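Local coordinates for protein CymD (Pseudomonas putida, PDB 6Z34) that forms an outer-membrane channel of the FadL family, linked to the uptake of monoaromatic hydrocarbons by lateral diffusion during their biodegradation, at residues Asn350-Leu362 / Ser375-Ala388. Numbering follows the deposited sequence.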
ATOM      1  N   ASN A 350     -10.256  25.067  17.502  1.00 77.39           N
ATOM      2  CA  ASN A 350      -9.545  24.945  16.235  1.00 73.95           C
ATOM      3  C   ASN A 350      -8.474  23.864  16.193  1.00 71.10           C
ATOM      4  O   ASN A 350      -8.113  23.436  15.096  1.00 75.20           O
ATOM      5  CB  ASN A 350      -8.878  26.275  15.860  1.00 73.30           C
ATOM      6  CG  ASN A 350      -9.834  27.442  15.924  1.00 79.95           C
ATOM      7  OD1 ASN A 350      -9.718  28.299  16.792  1.00 83.01           O
ATOM      8  ND2 ASN A 350     -10.777  27.488  14.997  1.00 78.57           N
ATOM      9  N   TRP A 351      -7.940  23.432  17.327  1.00 66.97           N
ATOM     10  CA  TRP A 351      -6.782  22.552  17.365  1.00 62.80           C
ATOM     11  C   TRP A 351      -7.164  21.160  17.845  1.00 63.70           C
ATOM     12  O   TRP A 351      -7.896  21.008  18.828  1.00 63.63           O
ATOM     13  CB  TRP A 351      -5.703  23.111  18.283  1.00 66.69           C
ATOM     14  CG  TRP A 351      -5.085  24.345  17.767  1.00 74.89           C
ATOM     15  CD1 TRP A 351      -5.391  25.619  18.113  1.00 81.73           C
ATOM     16  CD2 TRP A 351      -4.038  24.430  16.797  1.00 79.18           C
ATOM     17  NE1 TRP A 351      -4.599  26.501  17.423  1.00 86.01           N
ATOM     18  CE2 TRP A 351      -3.757  25.794  16.608  1.00 80.12           C
ATOM     19  CE3 TRP A 351      -3.307  23.482  16.074  1.00 79.08           C
ATOM     20  CZ2 TRP A 351      -2.782  26.238  15.725  1.00 73.30           C
ATOM     21  CZ3 TRP A 351      -2.342  23.926  15.196  1.00 77.16           C
ATOM     22  CH2 TRP A 351      -2.091  25.291  15.027  1.00 74.98           C
ATOM     23  N   VAL A 352      -6.643  20.147  17.161  1.00 65.79           N
ATOM     24  CA  VAL A 352      -6.744  18.754  17.576  1.00 58.21           C
ATOM     25  C   VAL A 352      -5.339  18.173  17.555  1.00 62.97           C
ATOM     26  O   VAL A 352      -4.585  18.408  16.602  1.00 62.98           O
ATOM     27  CB  VAL A 352      -7.676  17.963  16.633  1.00 58.66           C
ATOM     28  CG1 VAL A 352      -7.705  16.521  17.009  1.00 55.92           C
ATOM     29  CG2 VAL A 352      -9.071  18.560  16.646  1.00 56.52           C
ATOM     30  N   PHE A 353      -4.974  17.430  18.603  1.00 63.00           N
ATOM     31  CA  PHE A 353      -3.638  16.847  18.706  1.00 61.59           C
ATOM     32  C   PHE A 353      -3.714  15.329  18.817  1.00 60.80           C
ATOM     33  O   PHE A 353      -4.570  14.793  19.527  1.00 61.17           O
ATOM     34  CB  PHE A 353      -2.885  17.429  19.892  1.00 65.21           C
ATOM     35  CG  PHE A 353      -2.605  18.886  19.747  1.00 72.26           C
ATOM     36  CD1 PHE A 353      -1.656  19.330  18.849  1.00 74.33           C
ATOM     37  CD2 PHE A 353      -3.318  19.820  20.477  1.00 78.52           C
ATOM     38  CE1 PHE A 353      -1.409  20.685  18.697  1.00 82.29           C
ATOM     39  CE2 PHE A 353      -3.076  21.173  20.330  1.00 75.15           C
ATOM     40  CZ  PHE A 353      -2.124  21.607  19.440  1.00 77.62           C
ATOM     41  N   ARG A 354      -2.819  14.638  18.101  1.00 56.32           N
ATOM     42  CA  ARG A 354      -2.847  13.184  18.006  1.00 53.94           C
ATOM     43  C   ARG A 354      -1.466  12.585  18.271  1.00 57.85           C
ATOM     44  O   ARG A 354      -0.436  13.225  18.056  1.00 59.87           O
ATOM     45  CB  ARG A 354      -3.328  12.713  16.627  1.00 56.78           C
ATOM     46  CG  ARG A 354      -4.366  13.585  15.983  1.00 59.10           C
ATOM     47  CD  ARG A 354      -5.208  12.785  15.022  1.00 51.17           C
ATOM     48  NE  ARG A 354      -6.447  13.489  14.734  1.00 53.05           N
ATOM     49  CZ  ARG A 354      -6.536  14.566  13.960  1.00 58.26           C
ATOM     50  NH1 ARG A 354      -5.456  15.065  13.373  1.00 58.94           N
ATOM     51  NH2 ARG A 354      -7.717  15.146  13.771  1.00 65.04           N
ATOM     52  N   ALA A 355      -1.451  11.334  18.732  1.00 61.72           N
ATOM     53  CA  ALA A 355      -0.209  10.579  18.884  1.00 69.89           C
ATOM     54  C   ALA A 355      -0.535   9.095  18.793  1.00 64.54           C
ATOM     55  O   ALA A 355      -1.653   8.682  19.108  1.00 64.02           O
ATOM     56  CB  ALA A 355       0.503  10.890  20.203  1.00 70.14           C
ATOM     57  N   GLY A 356       0.438   8.297  18.353  1.00 56.29           N
ATOM     58  CA  GLY A 356       0.164   6.887  18.148  1.00 55.02           C
ATOM     59  C   GLY A 356       1.406   6.028  18.144  1.00 59.88           C
ATOM     60  O   GLY A 356       2.529   6.517  17.979  1.00 55.69           O
ATOM     61  N   VAL A 357       1.183   4.725  18.320  1.00 55.27           N
ATOM     62  CA  VAL A 357       2.226   3.716  18.262  1.00 55.92           C
ATOM     63  C   VAL A 357       1.765   2.610  17.329  1.00 59.33           C
ATOM     64  O   VAL A 357       0.599   2.201  17.354  1.00 50.77           O
ATOM     65  CB  VAL A 357       2.549   3.142  19.656  1.00 63.74           C
ATOM     66  CG1 VAL A 357       3.617   2.079  19.552  1.00 67.52           C
ATOM     67  CG2 VAL A 357       3.007   4.236  20.583  1.00 66.20           C
ATOM     68  N   HIS A 358       2.694   2.101  16.531  1.00 60.46           N
ATOM     69  CA  HIS A 358       2.408   1.086  15.534  1.00 64.44           C
ATOM     70  C   HIS A 358       3.416  -0.050  15.688  1.00 64.91           C
ATOM     71  O   HIS A 358       4.614   0.204  15.852  1.00 67.09           O
ATOM     72  CB  HIS A 358       2.470   1.734  14.156  1.00 67.37           C
ATOM     73  CG  HIS A 358       2.273   0.786  13.028  1.00 83.52           C
ATOM     74  ND1 HIS A 358       3.323   0.213  12.347  1.00 87.60           N
ATOM     75  CD2 HIS A 358       1.144   0.310  12.457  1.00 87.15           C
ATOM     76  CE1 HIS A 358       2.849  -0.577  11.402  1.00 86.55           C
ATOM     77  NE2 HIS A 358       1.530  -0.529  11.442  1.00 88.53           N
ATOM     78  N   TYR A 359       2.936  -1.297  15.659  1.00 57.16           N
ATOM     79  CA  TYR A 359       3.795  -2.469  15.847  1.00 53.79           C
ATOM     80  C   TYR A 359       3.341  -3.574  14.903  1.00 56.46           C
ATOM     81  O   TYR A 359       2.225  -4.095  15.032  1.00 54.56           O
ATOM     82  CB  TYR A 359       3.770  -2.957  17.296  1.00 56.98           C
ATOM     83  CG  TYR A 359       4.576  -4.221  17.570  1.00 69.79           C
ATOM     84  CD1 TYR A 359       4.045  -5.489  17.316  1.00 72.56           C
ATOM     85  CD2 TYR A 359       5.854  -4.149  18.104  1.00 68.83           C
ATOM     86  CE1 TYR A 359       4.766  -6.634  17.578  1.00 71.49           C
ATOM     87  CE2 TYR A 359       6.583  -5.295  18.364  1.00 76.75           C
ATOM     88  CZ  TYR A 359       6.036  -6.528  18.096  1.00 78.29           C
ATOM     89  OH  TYR A 359       6.774  -7.657  18.353  1.00 83.28           O
ATOM     90  N   ALA A 360       4.216  -3.947  13.975  1.00 49.36           N
ATOM     91  CA  ALA A 360       3.949  -4.982  12.988  1.00 55.84           C
ATOM     92  C   ALA A 360       4.949  -6.121  13.161  1.00 67.03           C
ATOM     93  O   ALA A 360       6.142  -5.890  13.385  1.00 65.17           O
ATOM     94  CB  ALA A 360       4.029  -4.418  11.575  1.00 48.80           C
ATOM     95  N   GLN A 361       4.460  -7.351  13.066  1.00 74.61           N
ATOM     96  CA  GLN A 361       5.290  -8.519  13.314  1.00 72.20           C
ATOM     97  C   GLN A 361       4.668  -9.719  12.618  1.00 84.49           C
ATOM     98  O   GLN A 361       3.445  -9.803  12.479  1.00 98.44           O
ATOM     99  CB  GLN A 361       5.429  -8.782  14.817  1.00 64.81           C
ATOM    100  CG  GLN A 361       6.098 -10.085  15.181  1.00 75.39           C
ATOM    101  CD  GLN A 361       7.547 -10.110  14.764  1.00 77.06           C
ATOM    102  OE1 GLN A 361       7.873 -10.381  13.606  1.00 69.49           O
ATOM    103  NE2 GLN A 361       8.429  -9.812  15.707  1.00 81.21           N
ATOM    104  N   LEU A 362       5.519 -10.648  12.183  1.00 85.05           N
ATOM    105  CA  LEU A 362       5.028 -11.877  11.580  1.00 86.09           C
ATOM    106  C   LEU A 362       4.178 -12.654  12.586  1.00 95.81           C
ATOM    107  O   LEU A 362       4.152 -12.362  13.786  1.00 91.90           O
ATOM    108  CB  LEU A 362       6.188 -12.720  11.051  1.00 74.75           C
ATOM    109  CG  LEU A 362       7.108 -11.955  10.093  1.00 68.95           C
ATOM    110  CD1 LEU A 362       7.987 -12.901   9.296  1.00 82.89           C
ATOM    111  CD2 LEU A 362       6.320 -11.070   9.156  1.00 63.54           C
ATOM    112  N   SER A 375      11.662 -13.288  13.698  1.00 84.58           N
ATOM    113  CA  SER A 375      11.797 -12.140  12.818  1.00 74.15           C
ATOM    114  C   SER A 375      11.793 -10.874  13.656  1.00 78.05           C
ATOM    115  O   SER A 375      11.129 -10.806  14.692  1.00 80.26           O
ATOM    116  CB  SER A 375      10.661 -12.092  11.796  1.00 81.47           C
ATOM    117  OG  SER A 375       9.572 -11.334  12.298  1.00 80.96           O
ATOM    118  N   THR A 376      12.539  -9.869  13.200  1.00 87.37           N
ATOM    119  CA  THR A 376      12.538  -8.576  13.878  1.00 81.90           C
ATOM    120  C   THR A 376      11.260  -7.829  13.538  1.00 68.09           C
ATOM    121  O   THR A 376      10.892  -7.755  12.364  1.00 70.84           O
ATOM    122  CB  THR A 376      13.742  -7.735  13.472  1.00 88.05           C
ATOM    123  OG1 THR A 376      14.945  -8.450  13.782  1.00 99.00           O
ATOM    124  CG2 THR A 376      13.728  -6.397  14.215  1.00 77.71           C
ATOM    125  N   PRO A 377      10.557  -7.280  14.522  1.00 64.38           N
ATOM    126  CA  PRO A 377       9.339  -6.520  14.228  1.00 65.14           C
ATOM    127  C   PRO A 377       9.667  -5.102  13.781  1.00 65.49           C
ATOM    128  O   PRO A 377      10.750  -4.570  14.021  1.00 76.38           O
ATOM    129  CB  PRO A 377       8.602  -6.511  15.572  1.00 58.66           C
ATOM    130  CG  PRO A 377       9.691  -6.493  16.550  1.00 62.95           C
ATOM    131  CD  PRO A 377      10.830  -7.328  15.965  1.00 61.81           C
ATOM    132  N   THR A 378       8.711  -4.485  13.117  1.00 67.72           N
ATOM    133  CA  THR A 378       8.842  -3.080  12.772  1.00 72.95           C
ATOM    134  C   THR A 378       7.962  -2.269  13.709  1.00 68.42           C
ATOM    135  O   THR A 378       6.799  -2.619  13.928  1.00 71.04           O
ATOM    136  CB  THR A 378       8.484  -2.827  11.310  1.00 83.20           C
ATOM    137  OG1 THR A 378       8.318  -1.418  11.096  1.00 86.81           O
ATOM    138  CG2 THR A 378       7.227  -3.572  10.921  1.00 84.55           C
ATOM    139  N   THR A 379       8.537  -1.232  14.305  1.00 65.51           N
ATOM    140  CA  THR A 379       7.820  -0.344  15.206  1.00 63.60           C
ATOM    141  C   THR A 379       7.812   1.064  14.625  1.00 67.50           C
ATOM    142  O   THR A 379       8.764   1.480  13.957  1.00 68.14           O
ATOM    143  CB  THR A 379       8.451  -0.311  16.594  1.00 69.92           C
ATOM    144  OG1 THR A 379       9.792   0.180  16.489  1.00 78.24           O
ATOM    145  CG2 THR A 379       8.474  -1.718  17.231  1.00 74.47           C
ATOM    146  N   SER A 380       6.732   1.800  14.871  1.00 64.58           N
ATOM    147  CA  SER A 380       6.698   3.184  14.430  1.00 67.22           C
ATOM    148  C   SER A 380       5.956   4.023  15.456  1.00 60.81           C
ATOM    149  O   SER A 380       5.002   3.555  16.080  1.00 64.35           O
ATOM    150  CB  SER A 380       6.055   3.319  13.048  1.00 76.08           C
ATOM    151  OG  SER A 380       4.676   3.589  13.147  1.00 90.19           O
ATOM    152  N   LEU A 381       6.442   5.247  15.650  1.00 56.17           N
ATOM    153  CA  LEU A 381       5.827   6.246  16.509  1.00 55.59           C
ATOM    154  C   LEU A 381       5.294   7.381  15.638  1.00 65.35           C
ATOM    155  O   LEU A 381       5.932   7.763  14.651  1.00 65.27           O
ATOM    156  CB  LEU A 381       6.834   6.803  17.513  1.00 53.48           C
ATOM    157  CG  LEU A 381       7.235   5.990  18.748  1.00 73.82           C
ATOM    158  CD1 LEU A 381       6.033   5.702  19.627  1.00 79.72           C
ATOM    159  CD2 LEU A 381       7.951   4.695  18.368  1.00 84.68           C
ATOM    160  N   SER A 382       4.137   7.934  16.007  1.00 63.61           N
ATOM    161  CA  SER A 382       3.497   8.959  15.191  1.00 58.80           C
ATOM    162  C   SER A 382       2.921  10.079  16.052  1.00 64.30           C
ATOM    163  O   SER A 382       2.614   9.906  17.239  1.00 61.83           O
ATOM    164  CB  SER A 382       2.390   8.365  14.317  1.00 57.72           C
ATOM    165  OG  SER A 382       1.442   7.668  15.102  1.00 65.78           O
ATOM    166  N   GLY A 383       2.782  11.247  15.418  1.00 57.30           N
ATOM    167  CA  GLY A 383       2.090  12.383  15.993  1.00 58.93           C
ATOM    168  C   GLY A 383       1.442  13.188  14.886  1.00 59.89           C
ATOM    169  O   GLY A 383       1.735  13.006  13.700  1.00 61.31           O
ATOM    170  N   GLY A 384       0.558  14.091  15.285  1.00 55.31           N
ATOM    171  CA  GLY A 384      -0.120  14.927  14.309  1.00 48.51           C
ATOM    172  C   GLY A 384      -1.037  15.933  14.977  1.00 57.42           C
ATOM    173  O   GLY A 384      -1.213  15.951  16.205  1.00 59.41           O
ATOM    174  N   PHE A 385      -1.625  16.776  14.132  1.00 56.32           N
ATOM    175  CA  PHE A 385      -2.476  17.859  14.576  1.00 58.95           C
ATOM    176  C   PHE A 385      -3.452  18.197  13.463  1.00 66.66           C
ATOM    177  O   PHE A 385      -3.232  17.875  12.291  1.00 63.66           O
ATOM    178  CB  PHE A 385      -1.673  19.107  14.975  1.00 62.16           C
ATOM    179  CG  PHE A 385      -1.205  19.934  13.805  1.00 67.78           C
ATOM    180  CD1 PHE A 385      -2.049  20.864  13.205  1.00 68.80           C
ATOM    181  CD2 PHE A 385       0.087  19.796  13.322  1.00 70.32           C
ATOM    182  CE1 PHE A 385      -1.625  21.613  12.127  1.00 73.28           C
ATOM    183  CE2 PHE A 385       0.525  20.551  12.248  1.00 73.62           C
ATOM    184  CZ  PHE A 385      -0.332  21.458  11.648  1.00 78.35           C
ATOM    185  N   SER A 386      -4.536  18.864  13.856  1.00 61.12           N
ATOM    186  CA  SER A 386      -5.493  19.427  12.926  1.00 58.51           C
ATOM    187  C   SER A 386      -5.763  20.876  13.309  1.00 67.50           C
ATOM    188  O   SER A 386      -5.739  21.243  14.488  1.00 68.83           O
ATOM    189  CB  SER A 386      -6.798  18.632  12.908  1.00 52.88           C
ATOM    190  OG  SER A 386      -6.663  17.471  12.121  1.00 65.42           O
ATOM    191  N   TYR A 387      -5.991  21.697  12.293  1.00 63.94           N
ATOM    192  CA  TYR A 387      -6.425  23.067  12.481  1.00 60.55           C
ATOM    193  C   TYR A 387      -7.655  23.294  11.620  1.00 64.82           C
ATOM    194  O   TYR A 387      -7.688  22.877  10.457  1.00 68.16           O
ATOM    195  CB  TYR A 387      -5.337  24.071  12.118  1.00 61.57           C
ATOM    196  CG  TYR A 387      -5.690  25.470  12.555  1.00 68.30           C
ATOM    197  CD1 TYR A 387      -5.471  25.880  13.858  1.00 77.90           C
ATOM    198  CD2 TYR A 387      -6.281  26.370  11.675  1.00 68.90           C
ATOM    199  CE1 TYR A 387      -5.808  27.168  14.275  1.00 80.72           C
ATOM    200  CE2 TYR A 387      -6.619  27.653  12.077  1.00 66.73           C
ATOM    201  CZ  TYR A 387      -6.383  28.047  13.376  1.00 77.56           C
ATOM    202  OH  TYR A 387      -6.718  29.324  13.787  1.00 84.35           O
ATOM    203  N   ALA A 388      -8.668  23.929  12.201  1.00 63.13           N
ATOM    204  CA  ALA A 388      -9.877  24.292  11.478  1.00 62.93           C
ATOM    205  C   ALA A 388      -9.832  25.797  11.246  1.00 62.96           C
ATOM    206  O   ALA A 388      -9.885  26.577  12.198  1.00 65.71           O
ATOM    207  CB  ALA A 388     -11.123  23.873  12.250  1.00 62.74           C
TER
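W351 and Y387 meet edge to face: the Y387 edge comes down on the indole face, CD1 over its centre and 3.2 Å from W351 CE2, with the planes at 66°. At chi1 -68°, W351 CG lies anti to the carbonyl carbon and the indole swings across to Y387, while its CZ3 comes 3.7 Å from F385 CD1. Were W351 an alanine, the Y387 edge would probably lose the face it rests on and a gap would open beside F385. Further along the same face, V357 CG2 packs tightly on L381 CD1 at 3.5 Å, branched apolar groups suited to the outside of a membrane barrel. These are neighbouring antiparallel strands of the FadL-type β-barrel, paired from W351–Y387 to A360–T378; A360 N reaches T378 O in an almost straight bond of 2.9 Å. The other face (R354, H358, S380, S382, S386) is more polar and turns inward, R354 touching M16 and H358 touching L6 near the N-terminus. There R354 NH1 and NH2 both donate to S386 OG, in plane at the guanidinium edge, each at 3.0 Å, though its place is less sure; a small serine hydroxyl can accept both. G356 suits its position because a CB would collide with S382 OG. In the second shell, V352 CG1 lies against one guanidinium face, and Q344 accepts a hydrogen bond from R354 NE, which is likely to limit how the group can turn.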